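Side-chain contacts in peptidase S15/CocE/NonD (Thaumarchaeota archaeon SCGC AB-539-E09, PDB 4PF1), which probably acts as a serine aminopeptidase of the S15 alpha/beta-hydrolase family, cleaving residues from the N-terminal end of peptides: residues 33-38 with 141-146; 209-214 with 253-258; 574-579 with 608-613. All coordinates share one frame; numbering follows the deposited sequence.

Interaction 1: residues 33-38 with 141-146; sequences TRREEM and IDWLVK
W143 sets its CG anti to the backbone N (chi1 -170°), and E37 is bent at chi2; together these torsions bring the far corner of the indole against the glutamate stem. The contact belongs to the alpha/beta-hydrolase fold, where helix 133-147 reaches an outermost strand of the central sheet, 32-40, through W143. CH2 of W143 lies 3.5 Å from CG of E37, and CZ2 of W143 is 3.7 Å from OE1 of E37, the carboxylate plane standing 33° from the ring. R35 meets the same corner: its NH2 comes to 3.4 Å from CH2 of W143 at the ring edge, with guanidinium and indole planes 81° apart, too steep for a stack. Strand neighbours two residues apart, R35 and E37 point to the same side and form a salt bridge. Cutting E37 back to an alanine removes the carboxylate, and R35 would probably lose its salt-bridge mate and the indole corner its neighbour. NH1 of R35 donates a weak hydrogen bond to O of N147, just past the helix segment. The grip is side-on and converges on one oxygen: OE2 of E37 takes NE of R35 at 3.2 Å and NH2 of R35 at 3.0 Å, both from the same face of the carboxylate.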
loop_
_atom_site.group_PDB
_atom_site.type_symbol
_atom_site.label_atom_id
_atom_site.label_comp_id
_atom_site.label_asym_id
_atom_site.label_seq_id
_atom_site.Cartn_x
_atom_site.Cartn_y
_atom_site.Cartn_z
ATOM N N THR A 33 -38.059 7.466 3.256
ATOM C CA THR A 33 -38.730 7.245 4.537
ATOM C C THR A 33 -38.464 5.801 4.978
ATOM O O THR A 33 -38.511 4.882 4.157
ATOM C CB THR A 33 -40.225 7.580 4.431
ATOM O OG1 THR A 33 -40.359 8.954 4.071
ATOM C CG2 THR A 33 -40.983 7.324 5.730
ATOM N N ARG A 34 -38.155 5.612 6.267
ATOM C CA ARG A 34 -37.859 4.301 6.830
ATOM C C ARG A 34 -39.023 3.830 7.706
ATOM O O ARG A 34 -39.273 4.409 8.767
ATOM C CB ARG A 34 -36.542 4.357 7.628
ATOM C CG ARG A 34 -36.029 3.003 8.115
ATOM C CD ARG A 34 -34.758 3.158 8.936
ATOM N NE ARG A 34 -33.611 3.526 8.103
ATOM C CZ ARG A 34 -32.771 2.650 7.558
ATOM N NH1 ARG A 34 -32.928 1.349 7.769
ATOM N NH2 ARG A 34 -31.763 3.069 6.805
ATOM N N ARG A 35 -39.751 2.796 7.242
ATOM C CA ARG A 35 -40.877 2.211 7.974
ATOM C C ARG A 35 -40.471 0.879 8.594
ATOM O O ARG A 35 -40.071 -0.040 7.877
ATOM C CB ARG A 35 -42.095 2.025 7.056
ATOM C CG ARG A 35 -43.084 3.175 7.111
ATOM C CD ARG A 35 -44.359 2.860 6.346
ATOM N NE ARG A 35 -45.226 1.930 7.075
ATOM C CZ ARG A 35 -46.494 1.686 6.756
ATOM N NH1 ARG A 35 -47.059 2.307 5.727
ATOM N NH2 ARG A 35 -47.209 0.828 7.469
ATOM N N GLU A 36 -40.552 0.782 9.929
ATOM C CA GLU A 36 -40.202 -0.435 10.664
ATOM C C GLU A 36 -41.481 -1.103 11.149
ATOM O O GLU A 36 -42.233 -0.510 11.932
ATOM C CB GLU A 36 -39.247 -0.119 11.826
ATOM C CG GLU A 36 -37.925 0.477 11.361
ATOM C CD GLU A 36 -36.932 0.812 12.457
ATOM O OE1 GLU A 36 -37.315 1.519 13.418
ATOM O OE2 GLU A 36 -35.752 0.419 12.320
ATOM N N GLU A 37 -41.778 -2.299 10.618
ATOM C CA GLU A 37 -43.028 -2.985 10.932
ATOM C C GLU A 37 -42.814 -4.404 11.439
ATOM O O GLU A 37 -41.988 -5.141 10.901
ATOM C CB GLU A 37 -43.946 -3.017 9.693
ATOM C CG GLU A 37 -44.352 -1.642 9.174
ATOM C CD GLU A 37 -45.393 -0.894 9.989
ATOM O OE1 GLU A 37 -46.143 -1.546 10.750
ATOM O OE2 GLU A 37 -45.477 0.345 9.839
ATOM N N MET A 38 -43.585 -4.791 12.462
ATOM C CA MET A 38 -43.589 -6.152 12.991
ATOM C C MET A 38 -44.822 -6.849 12.409
ATOM O O MET A 38 -45.916 -6.758 12.975
ATOM C CB MET A 38 -43.581 -6.156 14.537
ATOM C CG MET A 38 -42.247 -5.729 15.145
ATOM S SD MET A 38 -40.905 -6.931 14.900
ATOM C CE MET A 38 -41.282 -8.126 16.191
ATOM N N ILE A 141 -45.761 -10.560 1.736
ATOM C CA ILE A 141 -46.130 -9.900 0.473
ATOM C C ILE A 141 -47.573 -9.361 0.556
ATOM O O ILE A 141 -47.826 -8.238 0.113
ATOM C CB ILE A 141 -45.922 -10.828 -0.767
ATOM C CG1 ILE A 141 -44.423 -11.170 -0.962
ATOM C CG2 ILE A 141 -46.502 -10.189 -2.044
ATOM C CD1 ILE A 141 -44.125 -12.251 -2.038
ATOM N N ASP A 142 -48.495 -10.145 1.154
ATOM C CA ASP A 142 -49.904 -9.770 1.319
ATOM C C ASP A 142 -50.048 -8.500 2.152
ATOM O O ASP A 142 -50.823 -7.619 1.782
ATOM C CB ASP A 142 -50.709 -10.911 1.950
ATOM C CG ASP A 142 -52.199 -10.796 1.696
ATOM O OD1 ASP A 142 -52.620 -10.979 0.526
ATOM O OD2 ASP A 142 -52.944 -10.516 2.659
ATOM N N TRP A 143 -49.289 -8.396 3.263
ATOM C CA TRP A 143 -49.302 -7.207 4.114
ATOM C C TRP A 143 -48.715 -5.999 3.368
ATOM O O TRP A 143 -49.289 -4.916 3.429
ATOM C CB TRP A 143 -48.523 -7.454 5.415
ATOM C CG TRP A 143 -48.695 -6.362 6.435
ATOM C CD1 TRP A 143 -49.579 -6.342 7.472
ATOM C CD2 TRP A 143 -47.980 -5.117 6.493
ATOM N NE1 TRP A 143 -49.455 -5.168 8.178
ATOM C CE2 TRP A 143 -48.488 -4.392 7.591
ATOM C CE3 TRP A 143 -46.964 -4.536 5.711
ATOM C CZ2 TRP A 143 -48.004 -3.126 7.943
ATOM C CZ3 TRP A 143 -46.496 -3.275 6.050
ATOM C CH2 TRP A 143 -47.017 -2.582 7.149
ATOM N N LEU A 144 -47.561 -6.187 2.693
ATOM C CA LEU A 144 -46.849 -5.124 1.976
ATOM C C LEU A 144 -47.715 -4.447 0.902
ATOM O O LEU A 144 -47.843 -3.224 0.925
ATOM C CB LEU A 144 -45.547 -5.652 1.344
ATOM C CG LEU A 144 -44.382 -5.940 2.303
ATOM C CD1 LEU A 144 -43.313 -6.774 1.618
ATOM C CD2 LEU A 144 -43.780 -4.654 2.859
ATOM N N VAL A 145 -48.326 -5.232 -0.018
ATOM C CA VAL A 145 -49.149 -4.685 -1.111
ATOM C C VAL A 145 -50.463 -4.043 -0.592
ATOM O O VAL A 145 -51.030 -3.192 -1.279
ATOM C CB VAL A 145 -49.434 -5.718 -2.240
ATOM C CG1 VAL A 145 -48.146 -6.137 -2.941
ATOM C CG2 VAL A 145 -50.204 -6.937 -1.721
ATOM N N LYS A 146 -50.926 -4.443 0.614
ATOM C CA LYS A 146 -52.150 -3.908 1.221
ATOM C C LYS A 146 -51.888 -2.672 2.089
ATOM O O LYS A 146 -52.794 -1.856 2.255
ATOM C CB LYS A 146 -52.843 -4.980 2.084
ATOM C CG LYS A 146 -53.710 -5.961 1.305
ATOM C CD LYS A 146 -54.219 -7.071 2.219
ATOM C CE LYS A 146 -55.317 -7.895 1.591
ATOM N NZ LYS A 146 -54.783 -8.919 0.658
#

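Interaction 2: residues 209-214 with 253-258; sequences PYAYNQ and IGFWKK
I253 reaches helix 204-215 with both of its branches, and the tight part of the contact is where it meets A211 and Y212. Its CD1 lies 3.9 Å from CD2 of Y212, and its CG2 lies 3.8 Å from the carbonyl O of A211 and 4.3 Å from CB of A211. The isoleucine stands at the N-cap position of helix 254-261; with CG1 beside the backbone N and CG2 anti to it (chi1 -73°), one branch goes to the tyrosine and the other to the alanine. Y212 directs its CB away from the partner helix, yet CD2 of its ring still meets the isoleucine, the two side chains running obliquely to one another.

The looser part is the approach of A211 to F255, where CB of A211 sits 4.3 Å from CD2 of F255, at the ring edge and near the ring plane. The short alanine side chain is consistent with the close approach of the backbones, the CA atoms of A211 and F255 being 6.3 Å apart. No hydrogen bond joins the two segments, so the join is apolar; all four touching residues are buried, and the more open positions, N213 and K257, lie beyond it and take no part.

Both helices belong to the part of the chain between strands 178-184 and 287-292 of the central sheet. E215, next along helix 204-215, accepts a hydrogen bond from the backbone N of F255, whose ring meets W196 edge-to-face and touches W269 of helix 267-270, while F23 of the second subunit packs on Y212 and I253.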
loop_
_atom_site.group_PDB
_atom_site.type_symbol
_atom_site.label_atom_id
_atom_site.label_comp_id
_atom_site.label_asym_id
_atom_site.label_seq_id
_atom_site.Cartn_x
_atom_site.Cartn_y
_atom_site.Cartn_z
ATOM N N PRO A 209 -17.731 -22.039 12.996
ATOM C CA PRO A 209 -17.873 -20.644 13.471
ATOM C C PRO A 209 -19.208 -20.010 13.073
ATOM O O PRO A 209 -19.790 -19.269 13.865
ATOM C CB PRO A 209 -16.695 -19.915 12.807
ATOM C CG PRO A 209 -15.725 -20.992 12.453
ATOM C CD PRO A 209 -16.569 -22.174 12.096
ATOM N N TYR A 210 -19.710 -20.332 11.862
ATOM C CA TYR A 210 -20.975 -19.807 11.343
ATOM C C TYR A 210 -22.175 -20.324 12.151
ATOM O O TYR A 210 -23.042 -19.528 12.511
ATOM C CB TYR A 210 -21.135 -20.146 9.853
ATOM C CG TYR A 210 -22.426 -19.647 9.245
ATOM C CD1 TYR A 210 -23.546 -20.471 9.162
ATOM C CD2 TYR A 210 -22.520 -18.362 8.715
ATOM C CE1 TYR A 210 -24.736 -20.019 8.600
ATOM C CE2 TYR A 210 -23.705 -17.903 8.141
ATOM C CZ TYR A 210 -24.809 -18.737 8.083
ATOM O OH TYR A 210 -25.976 -18.298 7.514
ATOM N N ALA A 211 -22.232 -21.647 12.433
ATOM C CA ALA A 211 -23.316 -22.221 13.239
ATOM C C ALA A 211 -23.298 -21.625 14.651
ATOM O O ALA A 211 -24.351 -21.302 15.186
ATOM C CB ALA A 211 -23.190 -23.739 13.300
ATOM N N TYR A 212 -22.093 -21.399 15.211
ATOM C CA TYR A 212 -21.908 -20.798 16.533
ATOM C C TYR A 212 -22.448 -19.369 16.562
ATOM O O TYR A 212 -23.274 -19.057 17.403
ATOM C CB TYR A 212 -20.415 -20.809 16.914
ATOM C CG TYR A 212 -20.129 -20.453 18.358
ATOM C CD1 TYR A 212 -19.950 -19.129 18.748
ATOM C CD2 TYR A 212 -19.954 -21.446 19.318
ATOM C CE1 TYR A 212 -19.648 -18.797 20.069
ATOM C CE2 TYR A 212 -19.641 -21.129 20.640
ATOM C CZ TYR A 212 -19.491 -19.803 21.012
ATOM O OH TYR A 212 -19.190 -19.485 22.315
ATOM N N ASN A 213 -21.979 -18.507 15.635
ATOM C CA ASN A 213 -22.359 -17.094 15.557
ATOM C C ASN A 213 -23.855 -16.899 15.300
ATOM O O ASN A 213 -24.495 -16.131 16.012
ATOM C CB ASN A 213 -21.532 -16.373 14.469
ATOM C CG ASN A 213 -20.068 -16.235 14.808
ATOM O OD1 ASN A 213 -19.672 -16.242 15.973
ATOM N ND2 ASN A 213 -19.224 -16.110 13.793
ATOM N N GLN A 214 -24.413 -17.605 14.314
ATOM C CA GLN A 214 -25.825 -17.480 13.946
ATOM C C GLN A 214 -26.783 -18.213 14.907
ATOM O O GLN A 214 -27.985 -17.926 14.881
ATOM C CB GLN A 214 -26.057 -18.011 12.511
ATOM C CG GLN A 214 -25.342 -17.217 11.406
ATOM C CD GLN A 214 -25.909 -15.831 11.216
ATOM O OE1 GLN A 214 -25.247 -14.830 11.480
ATOM N NE2 GLN A 214 -27.140 -15.744 10.737
ATOM N N ILE A 253 -26.122 -26.379 20.261
ATOM C CA ILE A 253 -26.396 -25.659 19.006
ATOM C C ILE A 253 -26.989 -26.663 17.992
ATOM O O ILE A 253 -26.347 -27.660 17.656
ATOM C CB ILE A 253 -25.130 -24.909 18.488
ATOM C CG1 ILE A 253 -24.847 -23.664 19.372
ATOM C CG2 ILE A 253 -25.274 -24.507 17.007
ATOM C CD1 ILE A 253 -23.411 -23.255 19.454
ATOM N N GLY A 254 -28.232 -26.401 17.584
ATOM C CA GLY A 254 -29.043 -27.258 16.720
ATOM C C GLY A 254 -28.448 -27.719 15.405
ATOM O O GLY A 254 -28.557 -28.903 15.069
ATOM N N PHE A 255 -27.848 -26.792 14.622
ATOM C CA PHE A 255 -27.290 -27.161 13.320
ATOM C C PHE A 255 -26.062 -28.065 13.451
ATOM O O PHE A 255 -25.870 -28.922 12.589
ATOM C CB PHE A 255 -26.976 -25.937 12.443
ATOM C CG PHE A 255 -26.698 -26.290 10.999
ATOM C CD1 PHE A 255 -27.583 -27.087 10.275
ATOM C CD2 PHE A 255 -25.540 -25.848 10.368
ATOM C CE1 PHE A 255 -27.319 -27.422 8.944
ATOM C CE2 PHE A 255 -25.277 -26.187 9.038
ATOM C CZ PHE A 255 -26.166 -26.972 8.336
ATOM N N TRP A 256 -25.256 -27.918 14.536
ATOM C CA TRP A 256 -24.113 -28.812 14.765
ATOM C C TRP A 256 -24.611 -30.236 15.051
ATOM O O TRP A 256 -24.038 -31.201 14.537
ATOM C CB TRP A 256 -23.200 -28.316 15.908
ATOM C CG TRP A 256 -22.232 -29.360 16.406
ATOM C CD1 TRP A 256 -22.190 -29.907 17.654
ATOM C CD2 TRP A 256 -21.257 -30.073 15.623
ATOM N NE1 TRP A 256 -21.214 -30.876 17.716
ATOM C CE2 TRP A 256 -20.638 -31.010 16.479
ATOM C CE3 TRP A 256 -20.846 -30.008 14.279
ATOM C CZ2 TRP A 256 -19.603 -31.850 16.046
ATOM C CZ3 TRP A 256 -19.820 -30.839 13.851
ATOM C CH2 TRP A 256 -19.214 -31.750 14.728
ATOM N N LYS A 257 -25.702 -30.356 15.842
ATOM C CA LYS A 257 -26.340 -31.638 16.160
ATOM C C LYS A 257 -26.798 -32.323 14.870
ATOM O O LYS A 257 -26.606 -33.524 14.723
ATOM C CB LYS A 257 -27.526 -31.440 17.122
ATOM C CG LYS A 257 -27.124 -30.911 18.499
ATOM C CD LYS A 257 -28.340 -30.629 19.384
ATOM C CE LYS A 257 -28.701 -31.793 20.281
ATOM N NZ LYS A 257 -27.725 -31.971 21.388
ATOM N N LYS A 258 -27.323 -31.535 13.906
ATOM C CA LYS A 258 -27.749 -32.021 12.589
ATOM C C LYS A 258 -26.541 -32.469 11.743
ATOM O O LYS A 258 -26.598 -33.527 11.117
ATOM C CB LYS A 258 -28.544 -30.938 11.842
ATOM C CG LYS A 258 -29.912 -30.640 12.453
ATOM C CD LYS A 258 -30.504 -29.363 11.876
ATOM C CE LYS A 258 -31.834 -29.019 12.500
ATOM N NZ LYS A 258 -32.304 -27.672 12.081
#

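Interaction 3: residues 574-579 with 608-613; sequences VQVQSS and QRVWRT
OG of S578 is the polar atom on which this contact turns: it is hydrogen-bonded to the hydroxyl of Y428 on strand 425-430, and the Q608 side chain reaches it from across the contact, the modelled NE2 of Q608 lying 3.0 Å from OG of S578. The serine torsion (chi1 -74°) holds OG beside its own backbone N and anti to the carbonyl carbon, while the glutamine bends at chi2 (-73°) to bring its amide across.

Farther along, V576 and V610 make the apolar half. CG1 of V576 touches CG2 of V610 at 4.0 Å, methyl to methyl. Their CA atoms are 8.6 Å apart, a separation too wide for backbone pairing, so the strands meet through side chains alone. Where strand 571-577 ends, NE2 of Q577 turns to the carbonyl O of S579 in a hydrogen bond of 2.7 Å.

This is sheet-to-sheet packing within the beta-rich C-terminal, non-catalytic domain, consistent with the beta-sandwich of S15 relatives: 571-577 runs between 471-474 and 502-510, whereas 606-625 pairs with 425-430. W473 touches both valines, and W503 of strand 502-510 touches both S578 and Q608.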
loop_
_atom_site.group_PDB
_atom_site.type_symbol
_atom_site.label_atom_id
_atom_site.label_comp_id
_atom_site.label_asym_id
_atom_site.label_seq_id
_atom_site.Cartn_x
_atom_site.Cartn_y
_atom_site.Cartn_z
ATOM N N VAL A 574 -3.109 -30.120 -14.224
ATOM C CA VAL A 574 -3.922 -30.928 -13.329
ATOM C C VAL A 574 -3.080 -31.251 -12.080
ATOM O O VAL A 574 -1.955 -31.746 -12.203
ATOM C CB VAL A 574 -4.482 -32.206 -14.019
ATOM C CG1 VAL A 574 -5.101 -33.167 -13.000
ATOM C CG2 VAL A 574 -5.498 -31.843 -15.094
ATOM N N GLN A 575 -3.609 -30.920 -10.894
ATOM C CA GLN A 575 -2.967 -31.228 -9.616
ATOM C C GLN A 575 -3.878 -32.138 -8.797
ATOM O O GLN A 575 -5.086 -31.901 -8.741
ATOM C CB GLN A 575 -2.616 -29.948 -8.837
ATOM C CG GLN A 575 -1.320 -29.283 -9.312
ATOM C CD GLN A 575 -0.899 -28.090 -8.476
ATOM O OE1 GLN A 575 -1.208 -27.978 -7.285
ATOM N NE2 GLN A 575 -0.132 -27.193 -9.076
ATOM N N VAL A 576 -3.316 -33.225 -8.231
ATOM C CA VAL A 576 -4.068 -34.177 -7.399
ATOM C C VAL A 576 -3.387 -34.307 -6.015
ATOM O O VAL A 576 -2.174 -34.507 -5.930
ATOM C CB VAL A 576 -4.277 -35.557 -8.094
ATOM C CG1 VAL A 576 -4.718 -36.636 -7.097
ATOM C CG2 VAL A 576 -5.287 -35.444 -9.232
ATOM N N GLN A 577 -4.183 -34.171 -4.941
ATOM C CA GLN A 577 -3.716 -34.281 -3.558
ATOM C C GLN A 577 -4.785 -34.980 -2.693
ATOM O O GLN A 577 -5.875 -35.265 -3.196
ATOM C CB GLN A 577 -3.326 -32.902 -2.992
ATOM C CG GLN A 577 -4.414 -31.840 -3.090
ATOM C CD GLN A 577 -3.888 -30.471 -2.754
ATOM O OE1 GLN A 577 -2.987 -29.949 -3.411
ATOM N NE2 GLN A 577 -4.458 -29.846 -1.735
ATOM N N SER A 578 -4.464 -35.285 -1.415
ATOM C CA SER A 578 -5.374 -36.038 -0.542
ATOM C C SER A 578 -5.854 -35.262 0.708
ATOM O O SER A 578 -6.490 -35.851 1.590
ATOM C CB SER A 578 -4.730 -37.351 -0.119
ATOM O OG SER A 578 -4.713 -38.282 -1.187
ATOM N N SER A 579 -5.582 -33.948 0.763
ATOM C CA SER A 579 -6.015 -33.071 1.853
ATOM C C SER A 579 -6.092 -31.621 1.372
ATOM O O SER A 579 -5.397 -31.244 0.428
ATOM C CB SER A 579 -5.091 -33.192 3.064
ATOM O OG SER A 579 -3.729 -33.003 2.730
ATOM N N GLN A 608 -0.549 -43.452 -2.035
ATOM C CA GLN A 608 -1.562 -43.141 -3.044
ATOM C C GLN A 608 -1.010 -43.308 -4.440
ATOM O O GLN A 608 0.120 -42.901 -4.709
ATOM C CB GLN A 608 -2.111 -41.705 -2.867
ATOM C CG GLN A 608 -2.225 -41.207 -1.411
ATOM C CD GLN A 608 -3.353 -41.856 -0.648
ATOM O OE1 GLN A 608 -3.330 -43.051 -0.354
ATOM N NE2 GLN A 608 -4.326 -41.064 -0.243
ATOM N N ARG A 609 -1.819 -43.884 -5.344
ATOM C CA ARG A 609 -1.412 -44.122 -6.725
ATOM C C ARG A 609 -2.494 -43.710 -7.699
ATOM O O ARG A 609 -3.600 -44.244 -7.640
ATOM C CB ARG A 609 -1.071 -45.607 -6.944
ATOM C CG ARG A 609 0.238 -46.061 -6.331
ATOM C CD ARG A 609 0.378 -47.563 -6.458
ATOM N NE ARG A 609 1.613 -48.052 -5.849
ATOM C CZ ARG A 609 1.961 -49.333 -5.797
ATOM N NH1 ARG A 609 1.173 -50.265 -6.320
ATOM N NH2 ARG A 609 3.101 -49.693 -5.225
ATOM N N VAL A 610 -2.174 -42.780 -8.612
ATOM C CA VAL A 610 -3.090 -42.371 -9.673
ATOM C C VAL A 610 -2.676 -43.138 -10.939
ATOM O O VAL A 610 -1.607 -42.883 -11.505
ATOM C CB VAL A 610 -3.140 -40.832 -9.868
ATOM C CG1 VAL A 610 -3.859 -40.460 -11.161
ATOM C CG2 VAL A 610 -3.807 -40.157 -8.670
ATOM N N TRP A 611 -3.495 -44.130 -11.325
ATOM C CA TRP A 611 -3.211 -45.029 -12.442
ATOM C C TRP A 611 -3.547 -44.410 -13.800
ATOM O O TRP A 611 -4.507 -43.653 -13.922
ATOM C CB TRP A 611 -3.946 -46.359 -12.247
ATOM C CG TRP A 611 -3.337 -47.216 -11.170
ATOM C CD1 TRP A 611 -3.340 -46.977 -9.825
ATOM C CD2 TRP A 611 -2.616 -48.443 -11.358
ATOM N NE1 TRP A 611 -2.660 -47.973 -9.165
ATOM C CE2 TRP A 611 -2.201 -48.885 -10.082
ATOM C CE3 TRP A 611 -2.287 -49.218 -12.484
ATOM C CZ2 TRP A 611 -1.505 -50.086 -9.896
ATOM C CZ3 TRP A 611 -1.581 -50.398 -12.300
ATOM C CH2 TRP A 611 -1.187 -50.815 -11.021
ATOM N N ARG A 612 -2.741 -44.742 -14.821
ATOM C CA ARG A 612 -2.875 -44.214 -16.183
ATOM C C ARG A 612 -2.510 -45.297 -17.207
ATOM O O ARG A 612 -1.414 -45.289 -17.776
ATOM C CB ARG A 612 -2.002 -42.952 -16.367
ATOM C CG ARG A 612 -0.687 -42.986 -15.583
ATOM C CD ARG A 612 0.213 -41.837 -15.949
ATOM N NE ARG A 612 1.431 -41.833 -15.138
ATOM C CZ ARG A 612 2.558 -42.450 -15.473
ATOM N NH1 ARG A 612 2.638 -43.130 -16.611
ATOM N NH2 ARG A 612 3.617 -42.387 -14.677
ATOM N N THR A 613 -3.421 -46.265 -17.389
ATOM C CA THR A 613 -3.245 -47.401 -18.303
ATOM C C THR A 613 -4.468 -47.523 -19.215
ATOM O O THR A 613 -5.454 -46.829 -18.991
ATOM C CB THR A 613 -3.024 -48.712 -17.505
ATOM O OG1 THR A 613 -4.203 -49.012 -16.758
ATOM C CG2 THR A 613 -1.825 -48.648 -16.571
#

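In the fold
The three contacts follow one another along the chain without touching. Interactions 1 and 2 fall in the alpha/beta-hydrolase part, at the edge of the central sheet and among the helices inserted between two of its strands; their nearest atoms are about 17 Å apart. Interaction 3 joins two sheets of the C-terminal non-catalytic part, about 18 Å from interaction 2 by nearest atoms. The centres of interactions 1 and 3 are 56 Å apart, on opposite sides of the chain's centre. The arrangement of S161, H328 and D295 is consistent with a catalytic triad, and none of these residues belongs to any of the three contacts. Interaction 2 alone is touched by another subunit.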